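Local coordinates for protein tricorn protease (PDB 1K32) that probably cleaves peptides with a serine-protease domain, as part of a six-chain assembly whose beta-propeller domains are thought to gate substrate access, at residues Asn19-Ile28 against Asn56-Ile67. Residues are numbered along the deposited sequence; the frame is centred on the assembly and turned at random.
Sequences NPDIHGDRII and NNARFFPDGRKI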
loop_
_atom_site.group_PDB
_atom_site.type_symbol
_atom_site.label_atom_id
_atom_site.label_comp_id
_atom_site.label_asym_id
_atom_site.label_seq_id
_atom_site.Cartn_x
_atom_site.Cartn_y
_atom_site.Cartn_z
ATOM N N ASN A 19 43.565 -0.131 -54.284
ATOM C CA ASN A 19 43.188 -1.461 -54.752
ATOM C C ASN A 19 42.596 -1.526 -56.156
ATOM O O ASN A 19 41.395 -1.651 -56.334
ATOM C CB ASN A 19 42.232 -2.062 -53.718
ATOM C CG ASN A 19 42.846 -2.081 -52.310
ATOM O OD1 ASN A 19 42.163 -2.317 -51.315
ATOM N ND2 ASN A 19 44.146 -1.841 -52.236
ATOM N N PRO A 20 43.455 -1.480 -57.171
ATOM C CA PRO A 20 42.983 -1.521 -58.550
ATOM C C PRO A 20 43.063 -2.895 -59.205
ATOM O O PRO A 20 43.721 -3.799 -58.708
ATOM C CB PRO A 20 43.923 -0.542 -59.219
ATOM C CG PRO A 20 45.252 -0.984 -58.599
ATOM C CD PRO A 20 44.898 -1.163 -57.127
ATOM N N ASP A 21 42.390 -3.022 -60.339
ATOM C CA ASP A 21 42.410 -4.238 -61.139
ATOM C C ASP A 21 42.461 -3.661 -62.546
ATOM O O ASP A 21 42.150 -2.492 -62.749
ATOM C CB ASP A 21 41.141 -5.075 -60.949
ATOM C CG ASP A 21 41.250 -6.470 -61.596
ATOM O OD1 ASP A 21 40.256 -7.233 -61.556
ATOM O OD2 ASP A 21 42.330 -6.807 -62.140
ATOM N N ILE A 22 42.859 -4.456 -63.522
ATOM C CA ILE A 22 42.955 -3.926 -64.868
ATOM C C ILE A 22 42.523 -4.942 -65.901
ATOM O O ILE A 22 42.705 -6.137 -65.713
ATOM C CB ILE A 22 44.401 -3.483 -65.172
ATOM C CG1 ILE A 22 44.490 -2.919 -66.592
ATOM C CG2 ILE A 22 45.345 -4.665 -64.997
ATOM C CD1 ILE A 22 45.812 -2.265 -66.913
ATOM N N HIS A 23 41.929 -4.445 -66.981
ATOM C CA HIS A 23 41.488 -5.283 -68.094
ATOM C C HIS A 23 41.601 -4.432 -69.347
ATOM O O HIS A 23 40.802 -3.524 -69.565
ATOM C CB HIS A 23 40.043 -5.747 -67.922
ATOM C CG HIS A 23 39.621 -6.764 -68.936
ATOM N ND1 HIS A 23 39.924 -8.103 -68.819
ATOM C CD2 HIS A 23 38.972 -6.630 -70.118
ATOM C CE1 HIS A 23 39.484 -8.749 -69.884
ATOM N NE2 HIS A 23 38.903 -7.877 -70.688
ATOM N N GLY A 24 42.608 -4.723 -70.162
ATOM C CA GLY A 24 42.820 -3.958 -71.379
ATOM C C GLY A 24 43.157 -2.510 -71.068
ATOM O O GLY A 24 44.169 -2.218 -70.430
ATOM N N ASP A 25 42.308 -1.600 -71.526
ATOM C CA ASP A 25 42.509 -0.178 -71.284
ATOM C C ASP A 25 41.616 0.319 -70.166
ATOM O O ASP A 25 41.485 1.530 -69.969
ATOM C CB ASP A 25 42.204 0.633 -72.543
ATOM C CG ASP A 25 43.250 0.454 -73.612
ATOM O OD1 ASP A 25 44.444 0.605 -73.278
ATOM O OD2 ASP A 25 42.881 0.167 -74.773
ATOM N N ARG A 26 40.994 -0.608 -69.445
ATOM C CA ARG A 26 40.111 -0.217 -68.356
ATOM C C ARG A 26 40.724 -0.591 -67.024
ATOM O O ARG A 26 41.252 -1.683 -66.852
ATOM C CB ARG A 26 38.732 -0.884 -68.483
ATOM C CG ARG A 26 38.064 -0.700 -69.838
ATOM C CD ARG A 26 36.542 -0.671 -69.728
ATOM N NE ARG A 26 35.965 -1.830 -69.041
ATOM C CZ ARG A 26 36.055 -3.087 -69.467
ATOM N NH1 ARG A 26 35.489 -4.059 -68.773
ATOM N NH2 ARG A 26 36.722 -3.378 -70.576
ATOM N N ILE A 27 40.656 0.344 -66.088
ATOM C CA ILE A 27 41.181 0.143 -64.751
ATOM C C ILE A 27 40.118 0.520 -63.749
ATOM O O ILE A 27 39.547 1.599 -63.841
ATOM C CB ILE A 27 42.397 1.030 -64.499
ATOM C CG1 ILE A 27 43.606 0.453 -65.228
ATOM C CG2 ILE A 27 42.638 1.172 -63.019
ATOM C CD1 ILE A 27 44.817 1.353 -65.190
ATOM N N ILE A 28 39.833 -0.379 -62.812
ATOM C CA ILE A 28 38.861 -0.088 -61.767
ATOM C C ILE A 28 39.651 0.072 -60.473
ATOM O O ILE A 28 40.734 -0.501 -60.315
ATOM C CB ILE A 28 37.783 -1.207 -61.622
ATOM C CG1 ILE A 28 38.423 -2.583 -61.433
ATOM C CG2 ILE A 28 36.882 -1.185 -62.839
ATOM C CD1 ILE A 28 37.391 -3.730 -61.258
ATOM N N ASN A 56 36.563 -2.766 -50.643
ATOM C CA ASN A 56 38.020 -2.813 -50.501
ATOM C C ASN A 56 38.683 -3.645 -51.600
ATOM O O ASN A 56 39.907 -3.640 -51.729
ATOM C CB ASN A 56 38.414 -3.382 -49.130
ATOM C CG ASN A 56 38.298 -4.888 -49.074
ATOM O OD1 ASN A 56 39.307 -5.609 -49.040
ATOM N ND2 ASN A 56 37.071 -5.379 -49.085
ATOM N N ASN A 57 37.877 -4.363 -52.378
ATOM C CA ASN A 57 38.394 -5.200 -53.456
ATOM C C ASN A 57 37.362 -5.344 -54.570
ATOM O O ASN A 57 36.168 -5.390 -54.310
ATOM C CB ASN A 57 38.781 -6.583 -52.925
ATOM C CG ASN A 57 39.663 -7.360 -53.901
ATOM O OD1 ASN A 57 40.454 -6.769 -54.619
ATOM N ND2 ASN A 57 39.536 -8.694 -53.915
ATOM N N ALA A 58 37.838 -5.397 -55.809
ATOM C CA ALA A 58 36.971 -5.536 -56.984
ATOM C C ALA A 58 37.801 -6.226 -58.051
ATOM O O ALA A 58 38.910 -5.780 -58.354
ATOM C CB ALA A 58 36.510 -4.170 -57.483
ATOM N N ARG A 59 37.257 -7.307 -58.608
ATOM C CA ARG A 59 37.954 -8.097 -59.613
ATOM C C ARG A 59 37.149 -8.307 -60.883
ATOM O O ARG A 59 36.000 -8.751 -60.828
ATOM C CB ARG A 59 38.310 -9.477 -59.038
ATOM C CG ARG A 59 39.384 -9.477 -57.946
ATOM C CD ARG A 59 40.735 -9.064 -58.530
ATOM N NE ARG A 59 41.196 -10.012 -59.536
ATOM C CZ ARG A 59 41.659 -11.229 -59.263
ATOM N NH1 ARG A 59 42.055 -12.027 -60.244
ATOM N NH2 ARG A 59 41.738 -11.645 -58.008
ATOM N N PHE A 60 37.767 -8.004 -62.023
ATOM C CA PHE A 60 37.145 -8.206 -63.332
ATOM C C PHE A 60 37.041 -9.710 -63.578
ATOM O O PHE A 60 37.960 -10.452 -63.250
ATOM C CB PHE A 60 38.022 -7.671 -64.477
ATOM C CG PHE A 60 37.931 -6.184 -64.719
ATOM C CD1 PHE A 60 39.006 -5.351 -64.422
ATOM C CD2 PHE A 60 36.811 -5.629 -65.322
ATOM C CE1 PHE A 60 38.967 -3.986 -64.732
ATOM C CE2 PHE A 60 36.757 -4.267 -65.634
ATOM C CZ PHE A 60 37.837 -3.445 -65.341
ATOM N N PHE A 61 35.937 -10.163 -64.156
ATOM C CA PHE A 61 35.844 -11.570 -64.503
ATOM C C PHE A 61 36.755 -11.663 -65.729
ATOM O O PHE A 61 37.035 -10.647 -66.370
ATOM C CB PHE A 61 34.411 -11.968 -64.877
ATOM C CG PHE A 61 33.599 -12.448 -63.716
ATOM C CD1 PHE A 61 33.186 -11.568 -62.722
ATOM C CD2 PHE A 61 33.246 -13.791 -63.610
ATOM C CE1 PHE A 61 32.430 -12.022 -61.635
ATOM C CE2 PHE A 61 32.494 -14.251 -62.531
ATOM C CZ PHE A 61 32.086 -13.364 -61.545
ATOM N N PRO A 62 37.225 -12.871 -66.069
ATOM C CA PRO A 62 38.114 -13.094 -67.217
ATOM C C PRO A 62 37.814 -12.346 -68.527
ATOM O O PRO A 62 38.735 -11.862 -69.184
ATOM C CB PRO A 62 38.076 -14.620 -67.391
ATOM C CG PRO A 62 36.763 -15.013 -66.756
ATOM C CD PRO A 62 36.768 -14.158 -65.525
ATOM N N ASP A 63 36.545 -12.245 -68.904
ATOM C CA ASP A 63 36.193 -11.563 -70.142
ATOM C C ASP A 63 35.991 -10.059 -69.969
ATOM O O ASP A 63 35.641 -9.361 -70.928
ATOM C CB ASP A 63 34.939 -12.191 -70.753
ATOM C CG ASP A 63 33.725 -12.059 -69.863
ATOM O OD1 ASP A 63 32.695 -12.695 -70.172
ATOM O OD2 ASP A 63 33.792 -11.316 -68.863
ATOM N N GLY A 64 36.220 -9.573 -68.751
ATOM C CA GLY A 64 36.067 -8.159 -68.453
ATOM C C GLY A 64 34.645 -7.628 -68.549
ATOM O O GLY A 64 34.445 -6.423 -68.678
ATOM N N ARG A 65 33.657 -8.516 -68.477
ATOM C CA ARG A 65 32.252 -8.118 -68.574
ATOM C C ARG A 65 31.617 -7.874 -67.195
ATOM O O ARG A 65 30.932 -6.874 -66.972
ATOM C CB ARG A 65 31.458 -9.205 -69.305
ATOM C CG ARG A 65 32.047 -9.639 -70.651
ATOM C CD ARG A 65 31.380 -8.941 -71.821
ATOM N NE ARG A 65 29.957 -9.258 -71.908
ATOM C CZ ARG A 65 29.103 -8.618 -72.698
ATOM N NH1 ARG A 65 27.822 -8.963 -72.716
ATOM N NH2 ARG A 65 29.532 -7.628 -73.470
ATOM N N LYS A 66 31.831 -8.806 -66.280
ATOM C CA LYS A 66 31.279 -8.688 -64.940
ATOM C C LYS A 66 32.403 -8.377 -63.943
ATOM O O LYS A 66 33.585 -8.623 -64.215
ATOM C CB LYS A 66 30.584 -9.997 -64.549
ATOM C CG LYS A 66 29.757 -9.906 -63.269
ATOM C CD LYS A 66 29.278 -11.272 -62.802
ATOM C CE LYS A 66 28.338 -11.910 -63.787
ATOM N NZ LYS A 66 27.932 -13.266 -63.324
ATOM N N ILE A 67 32.032 -7.825 -62.794
ATOM C CA ILE A 67 33.005 -7.498 -61.762
ATOM C C ILE A 67 32.561 -8.061 -60.417
ATOM O O ILE A 67 31.427 -7.839 -59.983
ATOM C CB ILE A 67 33.188 -5.964 -61.636
ATOM C CG1 ILE A 67 33.731 -5.391 -62.949
ATOM C CG2 ILE A 67 34.126 -5.640 -60.470
ATOM C CD1 ILE A 67 33.769 -3.883 -62.971
HETATM O O HOH W 1 40.795 -4.508 -56.844
#
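Phe60 packs against His23 and Ile28 where two neighbouring blades of a beta propeller meet: strands 19-23 and 56-60 belong to separate antiparallel sheets and run nearly parallel, their N-to-C directions 6° apart and their axes 6.7 Å from each other. Followed outward, Phe60 CB lies near Asp21 OD1 at 3.7 Å, and CG already sits under His23 CB. His23 CB stands nearly on the normal of the Phe60 ring, 3.7 Å from its centroid, a CH-pi contact. CD1 passes Asp21 OD1, CE1 meets Ile28 CG1, CE2 reaches Arg26 NH1, and Phe60 CZ touches Ile28 CG2 at 3.5 Å. Ile28 CD1 covers the opposite face, displaced toward the rim; chi1 of 53° sets CG1 between backbone N and carbonyl carbon, from where CD1 also meets Ala58 CB and Ile67. With an alanine at this ring's position, His23 CB and Ile28 CD1 would probably lose the surface they share, opening a gap between the blades. A side chain also holds the backbone: Phe60 N donates to Asp21 OD1 at 165°, while Asp21 OD2 accepts from Ile22 N, bonds that would restrain the carboxylate's rotation. Farther along, Gly64 CA lies over the His23 ring face, 3.6 Å from its centroid.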